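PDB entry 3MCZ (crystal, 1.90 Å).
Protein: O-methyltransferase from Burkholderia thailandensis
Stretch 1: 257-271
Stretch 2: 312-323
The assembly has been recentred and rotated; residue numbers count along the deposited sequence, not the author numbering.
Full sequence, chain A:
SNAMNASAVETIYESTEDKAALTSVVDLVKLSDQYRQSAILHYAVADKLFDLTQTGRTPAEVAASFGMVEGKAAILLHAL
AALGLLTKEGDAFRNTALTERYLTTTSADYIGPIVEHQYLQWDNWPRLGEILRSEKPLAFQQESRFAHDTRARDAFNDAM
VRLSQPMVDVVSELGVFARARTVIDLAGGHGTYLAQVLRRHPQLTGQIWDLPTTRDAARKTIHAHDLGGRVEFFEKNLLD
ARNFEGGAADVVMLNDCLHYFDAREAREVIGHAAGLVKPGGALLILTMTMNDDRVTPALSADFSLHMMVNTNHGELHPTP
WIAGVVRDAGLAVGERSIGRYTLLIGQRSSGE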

# COMPACT_ATOMS: atom_id res chain seq x y z
N CYS A 257 8.33 17.64 16.54
CA CYS A 257 8.23 18.76 15.59
C CYS A 257 9.54 19.19 14.93
O CYS A 257 9.51 19.96 13.96
CB CYS A 257 7.61 19.99 16.26
SG CYS A 257 8.65 20.63 17.65
N LEU A 258 10.69 18.72 15.42
CA LEU A 258 11.96 19.14 14.79
C LEU A 258 12.13 18.68 13.34
O LEU A 258 12.90 19.28 12.56
CB LEU A 258 13.16 18.73 15.65
CG LEU A 258 13.46 19.58 16.91
CD1 LEU A 258 14.60 18.91 17.66
CD2 LEU A 258 13.81 21.04 16.60
N HIS A 259 11.37 17.66 12.95
CA HIS A 259 11.44 17.14 11.62
C HIS A 259 10.75 18.00 10.54
O HIS A 259 10.77 17.61 9.38
CB HIS A 259 10.92 15.71 11.57
CG HIS A 259 9.56 15.55 12.16
ND1 HIS A 259 9.35 15.09 13.44
CD2 HIS A 259 8.34 15.87 11.67
CE1 HIS A 259 8.06 15.10 13.71
NE2 HIS A 259 7.42 15.55 12.64
N TYR A 260 10.17 19.14 10.92
CA TYR A 260 9.73 20.14 9.96
C TYR A 260 10.83 21.09 9.51
O TYR A 260 10.63 21.89 8.60
CB TYR A 260 8.58 20.98 10.55
CG TYR A 260 7.30 20.21 10.62
CD1 TYR A 260 6.49 20.06 9.52
CD2 TYR A 260 6.91 19.60 11.81
CE1 TYR A 260 5.32 19.35 9.59
CE2 TYR A 260 5.76 18.87 11.90
CZ TYR A 260 4.96 18.76 10.80
OH TYR A 260 3.81 18.03 10.89
N PHE A 261 11.99 20.99 10.14
CA PHE A 261 13.08 21.93 9.92
C PHE A 261 14.26 21.25 9.24
O PHE A 261 14.52 20.07 9.53
CB PHE A 261 13.49 22.51 11.26
CG PHE A 261 12.40 23.27 11.95
CD1 PHE A 261 11.93 24.48 11.41
CD2 PHE A 261 11.78 22.75 13.07
CE1 PHE A 261 10.87 25.18 12.05
CE2 PHE A 261 10.73 23.44 13.70
CZ PHE A 261 10.29 24.67 13.18
N ASP A 262 14.96 21.95 8.34
CA ASP A 262 16.30 21.49 7.93
C ASP A 262 17.30 21.58 9.10
O ASP A 262 17.00 22.17 10.13
CB ASP A 262 16.82 22.15 6.64
CG ASP A 262 17.26 23.59 6.80
OD1 ASP A 262 17.52 24.09 7.90
OD2 ASP A 262 17.40 24.23 5.74
N ALA A 263 18.48 21.03 8.94
CA ALA A 263 19.43 20.97 10.08
C ALA A 263 19.82 22.36 10.59
O ALA A 263 19.97 22.57 11.78
CB ALA A 263 20.71 20.12 9.72
N ARG A 264 20.00 23.31 9.70
CA ARG A 264 20.36 24.65 10.12
C ARG A 264 19.24 25.25 10.97
O ARG A 264 19.47 25.83 12.03
CB ARG A 264 20.58 25.53 8.90
CG ARG A 264 20.82 26.95 9.23
CD ARG A 264 20.77 27.91 7.99
NE ARG A 264 20.22 29.15 8.47
CZ ARG A 264 18.93 29.48 8.44
NH1 ARG A 264 18.55 30.65 8.93
NH2 ARG A 264 18.02 28.68 7.91
N GLU A 265 18.03 25.13 10.45
CA GLU A 265 16.86 25.64 11.13
C GLU A 265 16.66 24.96 12.49
O GLU A 265 16.41 25.63 13.49
CB GLU A 265 15.63 25.48 10.27
CG GLU A 265 15.57 26.43 9.11
CD GLU A 265 14.47 26.05 8.10
OE1 GLU A 265 14.02 24.88 8.07
OE2 GLU A 265 14.05 26.92 7.34
N ALA A 266 16.80 23.64 12.51
CA ALA A 266 16.60 22.86 13.72
C ALA A 266 17.61 23.27 14.80
O ALA A 266 17.27 23.39 15.98
CB ALA A 266 16.69 21.34 13.38
N ARG A 267 18.86 23.54 14.40
CA ARG A 267 19.87 24.01 15.37
C ARG A 267 19.47 25.36 15.96
O ARG A 267 19.59 25.56 17.14
CB ARG A 267 21.27 24.07 14.73
CG ARG A 267 22.36 24.57 15.65
CD ARG A 267 23.69 24.68 14.93
NE ARG A 267 24.31 23.37 14.72
CZ ARG A 267 24.98 22.69 15.66
NH1 ARG A 267 25.08 23.15 16.90
NH2 ARG A 267 25.50 21.51 15.36
N GLU A 268 18.95 26.27 15.14
CA GLU A 268 18.50 27.56 15.64
C GLU A 268 17.31 27.47 16.58
O GLU A 268 17.27 28.20 17.58
CB GLU A 268 18.16 28.49 14.48
CG GLU A 268 19.44 28.92 13.76
CD GLU A 268 19.19 29.56 12.41
OE1 GLU A 268 18.10 29.37 11.81
OE2 GLU A 268 20.14 30.21 11.93
N VAL A 269 16.36 26.59 16.27
CA VAL A 269 15.16 26.40 17.09
C VAL A 269 15.53 25.83 18.45
O VAL A 269 14.99 26.24 19.45
CB VAL A 269 14.17 25.48 16.42
CG1 VAL A 269 13.02 25.04 17.40
CG2 VAL A 269 13.58 26.20 15.19
N ILE A 270 16.43 24.86 18.46
CA ILE A 270 16.88 24.23 19.69
C ILE A 270 17.57 25.28 20.56
O ILE A 270 17.31 25.37 21.75
CB ILE A 270 17.81 23.05 19.42
CG1 ILE A 270 17.04 21.90 18.78
CG2 ILE A 270 18.46 22.56 20.72
CD1 ILE A 270 17.91 20.84 18.15
N GLY A 271 18.45 26.08 19.97
CA GLY A 271 19.08 27.16 20.71
C GLY A 271 18.13 28.18 21.34
O GLY A 271 18.30 28.58 22.49
N ASN A 312 8.34 20.66 2.64
CA ASN A 312 9.57 20.94 1.87
C ASN A 312 10.85 20.50 2.60
O ASN A 312 11.65 19.80 2.04
CB ASN A 312 9.68 22.45 1.58
CG ASN A 312 10.72 22.79 0.51
OD1 ASN A 312 11.13 21.95 -0.28
ND2 ASN A 312 11.19 24.04 0.53
N HIS A 313 11.04 20.98 3.82
CA HIS A 313 12.23 20.68 4.61
C HIS A 313 12.08 19.48 5.51
O HIS A 313 12.92 19.25 6.39
CB HIS A 313 12.66 21.89 5.46
CG HIS A 313 13.14 23.04 4.66
ND1 HIS A 313 13.49 24.25 5.24
CD2 HIS A 313 13.37 23.18 3.33
CE1 HIS A 313 13.89 25.08 4.29
NE2 HIS A 313 13.78 24.48 3.13
N GLY A 314 11.06 18.66 5.29
CA GLY A 314 10.81 17.51 6.16
C GLY A 314 12.00 16.57 6.20
O GLY A 314 12.56 16.19 5.15
N GLU A 315 12.42 16.19 7.40
CA GLU A 315 13.56 15.31 7.52
C GLU A 315 13.72 14.93 8.97
O GLU A 315 13.60 15.82 9.84
CB GLU A 315 14.81 16.05 7.07
CG GLU A 315 16.11 15.30 7.34
CD GLU A 315 17.37 16.00 6.80
OE1 GLU A 315 17.30 17.21 6.45
OE2 GLU A 315 18.45 15.33 6.74
N LEU A 316 14.00 13.67 9.26
CA LEU A 316 14.23 13.25 10.63
C LEU A 316 15.71 13.42 10.88
O LEU A 316 16.49 12.88 10.16
CB LEU A 316 13.80 11.79 10.88
CG LEU A 316 13.90 11.29 12.33
CD1 LEU A 316 13.13 12.17 13.33
CD2 LEU A 316 13.46 9.79 12.41
N HIS A 317 16.09 14.18 11.90
CA HIS A 317 17.47 14.38 12.27
C HIS A 317 17.92 13.32 13.28
O HIS A 317 17.13 12.91 14.15
CB HIS A 317 17.65 15.79 12.84
CG HIS A 317 17.16 16.84 11.90
ND1 HIS A 317 17.76 17.06 10.67
CD2 HIS A 317 16.12 17.69 11.97
CE1 HIS A 317 17.11 18.02 10.03
NE2 HIS A 317 16.11 18.43 10.80
N PRO A 318 19.17 12.86 13.16
CA PRO A 318 19.63 11.86 14.11
C PRO A 318 19.56 12.31 15.56
O PRO A 318 19.89 13.45 15.89
CB PRO A 318 21.08 11.59 13.69
CG PRO A 318 21.13 12.00 12.20
CD PRO A 318 20.16 13.12 12.08
N THR A 319 19.17 11.37 16.42
CA THR A 319 18.99 11.65 17.82
C THR A 319 20.27 12.07 18.52
O THR A 319 20.22 12.99 19.31
CB THR A 319 18.27 10.45 18.51
OG1 THR A 319 17.09 10.14 17.73
CG2 THR A 319 17.89 10.80 19.95
N PRO A 320 21.40 11.40 18.25
CA PRO A 320 22.65 11.88 18.83
C PRO A 320 23.03 13.28 18.37
O PRO A 320 23.68 14.02 19.12
CB PRO A 320 23.70 10.86 18.35
CG PRO A 320 22.90 9.61 18.06
CD PRO A 320 21.60 10.15 17.50
N TRP A 321 22.64 13.66 17.15
CA TRP A 321 22.94 15.01 16.65
C TRP A 321 22.09 16.03 17.42
O TRP A 321 22.61 17.06 17.86
CB TRP A 321 22.67 15.11 15.14
CG TRP A 321 22.92 16.47 14.61
CD1 TRP A 321 24.11 16.99 14.21
CD2 TRP A 321 21.95 17.48 14.43
NE1 TRP A 321 23.93 18.29 13.80
CE2 TRP A 321 22.61 18.62 13.96
CE3 TRP A 321 20.58 17.55 14.68
CZ2 TRP A 321 21.94 19.81 13.66
CZ3 TRP A 321 19.91 18.74 14.37
CH2 TRP A 321 20.60 19.84 13.86
N ILE A 322 20.81 15.74 17.58
CA ILE A 322 19.94 16.60 18.40
C ILE A 322 20.52 16.75 19.82
O ILE A 322 20.61 17.86 20.35
CB ILE A 322 18.48 16.09 18.46
CG1 ILE A 322 17.87 16.08 17.05
CG2 ILE A 322 17.66 16.97 19.41
CD1 ILE A 322 16.48 15.31 16.87
N ALA A 323 20.90 15.63 20.43
CA ALA A 323 21.44 15.67 21.77
C ALA A 323 22.68 16.54 21.85
O ALA A 323 22.85 17.30 22.82
CB ALA A 323 21.70 14.24 22.31
O HOH W 1 19.24 19.28 6.84
O HOH W 2 25.84 20.49 12.30

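Side chains near the start of a helix often settle into the rotamers that let them meet the unpaired backbone groups there, and the packing of 257-271 against 312-323 in this O-methyltransferase is a compact example. Asp262 occupies the N-cap position of the helix that begins at Ala263. Its chi1 of 74° (p) brings OD1 back over the first turn, where it accepts a hydrogen bond from Glu265 N (N to OD1, 2.8 Å). Glu265 reciprocates: with chi1 m and chi2 t, its side chain reaches back so that OE1 accepts from Asp262 N at 3.1 Å. Each residue thus satisfies the other's backbone amide, and the pair forms a closed capping box.

The same Glu265 oxygen also serves the second stretch. His313, with chi1 m and its CA-to-CB bond directed toward the first stretch, donates from ND1 to Glu265 OE1 at 2.9 Å. The carboxylate oxygen lies near the plane of the imidazole, at its edge, as a donor in the ring plane requires. Asp262 OD2 sits over one face of the same ring, 3.9 Å from His313 CE1. One glutamate rotamer therefore both closes the helix start and holds a histidine from a distant part of the sequence.

His317 answers the backbone in a similar way. Its chi1 is m and its chi2 is -65°, a combination that carries NE2 to Phe261 O, the carbonyl just before the cap, in a short hydrogen bond of 2.6 Å. Leu258 O also lies near the ring plane, 3.6 Å from His317 CD2, while Ala266 CB approaches NE2 obliquely at 3.9 Å. The imidazole thus fills the space between the short 3-10 segment and the first turn of the helix. Backbone contacts accompany it: Glu315 N donates to His259 O at 2.9 Å, and the CA of Gly314 makes a CA-H...O contact with that same oxygen at 3.2 Å.

Glu315 itself is extended, with both chi1 and chi2 t. Its OE1 receives a hydrogen bond from a water at 2.9 Å, and the water accepts from Ala263 N at 2.8 Å, so another amide at the helix start is satisfied through solvent.

Further along, Trp321 shows how a t rotamer can redirect a side chain whose CA-to-CB bond points sideways. With chi1 at 178° and chi2 at 84°, the indole extends to the first helix, and its edge meets Ala263 O, 3.5 Å from CH2, and the methyl of Ala266, with CB 4.2 Å from CH2. Ala263 adds an apolar contact, with its CB 4.1 Å from Trp321 CZ2. Arg267, t at chi1 and chi2, turns at chi3 (m), and its NH2 and Trp321 NE1 both donate to one water, at 3.2 and 3.3 Å respectively. Deeper in, Ile322 CG2 packs against both Leu258 CD1 (4.0 Å) and Ile270 CD1 (4.1 Å), which approach it from the same side.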